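Local atomic coordinates of CurD (Moorea producens 3L, PDB entry 5KP7), a protein that probably condenses acetyl and beta-ketoacyl groups as a member of the hydroxymethylglutaryl-CoA synthase family, and binds 4'-phosphopantetheine. Residues A[74-79]-A[117-122]. The protein carries 3 engineered substitutions. Numbering follows the deposited sequence.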
ATOM      1  N   ASP A  74       4.179  15.235   9.454  1.00 20.16           N
ATOM      2  CA  ASP A  74       5.247  14.351   9.041  1.00 19.57           C
ATOM      3  C   ASP A  74       4.858  12.914   9.426  1.00 19.09           C
ATOM      4  O   ASP A  74       3.749  12.685   9.921  1.00 19.32           O
ATOM      5  CB  ASP A  74       6.591  14.876   9.590  1.00 19.70           C
ATOM      6  CG  ASP A  74       6.779  14.645  11.069  1.00 19.67           C
ATOM      7  OD1 ASP A  74       5.923  13.977  11.682  1.00 19.47           O
ATOM      8  OD2 ASP A  74       7.812  15.122  11.604  1.00 20.21           O
ATOM      9  N   PRO A  75       5.727  11.925   9.190  1.00 18.84           N
ATOM     10  CA  PRO A  75       5.324  10.566   9.514  1.00 18.69           C
ATOM     11  C   PRO A  75       5.094  10.319  10.992  1.00 18.91           C
ATOM     12  O   PRO A  75       4.309   9.465  11.334  1.00 19.30           O
ATOM     13  CB  PRO A  75       6.459   9.708   8.942  1.00 18.66           C
ATOM     14  CG  PRO A  75       6.989  10.533   7.832  1.00 18.58           C
ATOM     15  CD  PRO A  75       6.932  11.949   8.333  1.00 18.89           C
ATOM     16  N   VAL A  76       5.753  11.076  11.869  1.00 19.01           N
ATOM     17  CA  VAL A  76       5.505  10.984  13.308  1.00 19.40           C
ATOM     18  C   VAL A  76       4.100  11.461  13.643  1.00 19.38           C
ATOM     19  O   VAL A  76       3.360  10.797  14.353  1.00 19.79           O
ATOM     20  CB  VAL A  76       6.560  11.800  14.121  1.00 19.72           C
ATOM     21  CG1 VAL A  76       6.203  11.854  15.601  1.00 20.35           C
ATOM     22  CG2 VAL A  76       7.960  11.213  13.929  1.00 19.73           C
ATOM     23  N   SER A  77       3.733  12.654  13.178  1.00 19.25           N
ATOM     24  CA  SER A  77       2.419  13.182  13.469  1.00 19.65           C
ATOM     25  C   SER A  77       1.319  12.301  12.866  1.00 19.38           C
ATOM     26  O   SER A  77       0.313  12.049  13.534  1.00 19.46           O
ATOM     27  CB  SER A  77       2.302  14.663  13.069  1.00 20.06           C
ATOM     28  OG  SER A  77       2.188  14.877  11.689  1.00 19.97           O
ATOM     29  N   TYR A  78       1.549  11.765  11.661  1.00 18.89           N
ATOM     30  CA  TYR A  78       0.605  10.832  11.070  1.00 19.25           C
ATOM     31  C   TYR A  78       0.456   9.601  11.985  1.00 19.13           C
ATOM     32  O   TYR A  78      -0.670   9.143  12.241  1.00 19.46           O
ATOM     33  CB  TYR A  78       1.072  10.418   9.665  1.00 19.03           C
ATOM     34  CG  TYR A  78       0.424  11.173   8.543  1.00 19.56           C
ATOM     35  CD1 TYR A  78       0.654  12.535   8.354  1.00 20.00           C
ATOM     36  CD2 TYR A  78      -0.433  10.533   7.644  1.00 19.97           C
ATOM     37  CE1 TYR A  78       0.042  13.223   7.303  1.00 20.56           C
ATOM     38  CE2 TYR A  78      -1.032  11.217   6.610  1.00 20.76           C
ATOM     39  CZ  TYR A  78      -0.777  12.538   6.415  1.00 20.92           C
ATOM     40  OH  TYR A  78      -1.433  13.178   5.367  1.00 22.11           O
ATOM     41  N   ALA A  79       1.587   9.054  12.424  1.00 18.93           N
ATOM     42  CA  ALA A  79       1.598   7.879  13.284  1.00 19.07           C
ATOM     43  C   ALA A  79       0.872   8.083  14.598  1.00 19.74           C
ATOM     44  O   ALA A  79       0.090   7.223  15.037  1.00 20.10           O
ATOM     45  CB  ALA A  79       3.023   7.422  13.551  1.00 19.04           C
ATOM     46  N   THR A 117      10.621   6.668  19.129  1.00 19.25           N
ATOM     47  CA  THR A 117      10.931   7.486  20.321  1.00 19.95           C
ATOM     48  C   THR A 117       9.974   8.681  20.485  1.00 19.82           C
ATOM     49  O   THR A 117       9.390   8.879  21.550  1.00 20.34           O
ATOM     50  CB  THR A 117      12.392   7.979  20.289  1.00 20.47           C
ATOM     51  OG1 THR A 117      12.651   8.737  19.094  1.00 21.09           O
ATOM     52  CG2 THR A 117      13.346   6.792  20.283  1.00 21.26           C
ATOM     53  N   TYR A 118       9.739   9.422  19.414  1.00 19.48           N
ATOM     54  CA  TYR A 118       8.748  10.511  19.420  1.00 19.97           C
ATOM     55  C   TYR A 118       7.352   9.999  19.654  1.00 20.08           C
ATOM     56  O   TYR A 118       6.584  10.585  20.396  1.00 20.70           O
ATOM     57  CB  TYR A 118       8.773  11.261  18.094  1.00 19.82           C
ATOM     58  CG  TYR A 118       9.977  12.138  17.870  1.00 20.03           C
ATOM     59  CD1 TYR A 118      10.145  13.310  18.601  1.00 20.85           C
ATOM     60  CD2 TYR A 118      10.859  11.899  16.846  1.00 20.11           C
ATOM     61  CE1 TYR A 118      11.220  14.156  18.366  1.00 20.97           C
ATOM     62  CE2 TYR A 118      11.943  12.741  16.599  1.00 20.20           C
ATOM     63  CZ  TYR A 118      12.109  13.878  17.382  1.00 20.90           C
ATOM     64  OH  TYR A 118      13.176  14.725  17.128  1.00 21.90           O
ATOM     65  N   ILE A 119       7.019   8.872  19.036  1.00 20.03           N
ATOM     66  CA  ILE A 119       5.693   8.282  19.172  1.00 20.34           C
ATOM     67  C   ILE A 119       5.424   7.894  20.628  1.00 21.00           C
ATOM     68  O   ILE A 119       4.382   8.222  21.208  1.00 21.24           O
ATOM     69  CB  ILE A 119       5.503   7.119  18.183  1.00 20.29           C
ATOM     70  CG1 ILE A 119       5.449   7.651  16.744  1.00 20.22           C
ATOM     71  CG2 ILE A 119       4.249   6.329  18.494  1.00 20.95           C
ATOM     72  CD1 ILE A 119       5.806   6.625  15.684  1.00 20.05           C
ATOM     73  N   GLN A 120       6.387   7.233  21.255  1.00 21.22           N
ATOM     74  CA  GLN A 120       6.284   6.897  22.669  1.00 21.87           C
ATOM     75  C   GLN A 120       6.058   8.137  23.545  1.00 22.61           C
ATOM     76  O   GLN A 120       5.216   8.118  24.459  1.00 23.05           O
ATOM     77  CB  GLN A 120       7.540   6.150  23.100  1.00 22.15           C
ATOM     78  CG  GLN A 120       7.631   5.792  24.587  1.00 23.19           C
ATOM     79  CD  GLN A 120       9.025   6.010  25.150  1.00 23.82           C
ATOM     80  OE1 GLN A 120       9.756   6.909  24.718  1.00 24.50           O
ATOM     81  NE2 GLN A 120       9.417   5.166  26.082  1.00 24.38           N
ATOM     82  N   GLU A 121       6.829   9.178  23.288  1.00 22.83           N
ATOM     83  CA  GLU A 121       6.741  10.436  24.047  1.00 24.07           C
ATOM     84  C   GLU A 121       5.342  11.038  23.992  1.00 23.74           C
ATOM     85  O   GLU A 121       4.721  11.352  25.026  1.00 23.82           O
ATOM     86  CB  GLU A 121       7.761  11.439  23.502  1.00 25.43           C
ATOM     87  CG  GLU A 121       7.749  12.822  24.134  1.00 27.48           C
ATOM     88  CD  GLU A 121       8.141  12.834  25.589  1.00 30.36           C
ATOM     89  OE1 GLU A 121       8.882  11.937  26.050  1.00 32.46           O
ATOM     90  OE2 GLU A 121       7.730  13.780  26.306  1.00 33.00           O
ATOM     91  N   TYR A 122       4.841  11.209  22.785  1.00 23.02           N
ATOM     92  CA  TYR A 122       3.571  11.907  22.614  1.00 23.09           C
ATOM     93  C   TYR A 122       2.356  11.057  22.933  1.00 23.74           C
ATOM     94  O   TYR A 122       1.306  11.593  23.250  1.00 25.07           O
ATOM     95  CB  TYR A 122       3.505  12.547  21.222  1.00 22.70           C
ATOM     96  CG  TYR A 122       4.353  13.788  21.175  1.00 22.49           C
ATOM     97  CD1 TYR A 122       5.700  13.719  20.829  1.00 22.24           C
ATOM     98  CD2 TYR A 122       3.805  15.036  21.440  1.00 23.16           C
ATOM     99  CE1 TYR A 122       6.516  14.855  20.806  1.00 22.50           C
ATOM    100  CE2 TYR A 122       4.606  16.180  21.400  1.00 23.51           C
ATOM    101  CZ  TYR A 122       5.953  16.093  21.079  1.00 23.11           C
ATOM    102  OH  TYR A 122       6.747  17.240  21.021  1.00 23.77           O
TER
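Val76 faces Tyr118 and Ile119 across two helix segments whose axes come within 9.6 Å and run at 42° to each other. From CB its two methyls diverge. CG1, anti to the backbone N (chi1 173°), reaches the opposite helix and rests on Tyr118 CB at 3.6 Å; Ile119 CG1 is a looser neighbour, 4.4 Å from that same Val76 CG1. Val76 CG2 takes the other branch and comes obliquely to the Tyr118 ring, 4.2 Å from Tyr118 CD2. One turn further along, Ala79 CB is met by the tip of Ile119, with Ile119 CD1 at 3.6 Å. These apolar approaches account for nearly all of the 181 Å² buried between the segments. The turn carrying Val76 starts with a capping box: Ser77 N donates to Asp74 OD1 (3.0 Å) nearly along the carboxylate C-O axis, while Asp74 N donates to Ser77 OG (3.0 Å, 165°). Asp74 OD2 forms a salt bridge with Arg438, and Tyr118 OH hydrogen-bonds to Arg438 backbone N, so both helices are tied to strand 437-442. Ala79 and Ile119 also touch Ile165 of strand 161-168; the contact thus joins two helices packed on the central mixed sheet of the thiolase-like fold, away from the phosphopantetheine site.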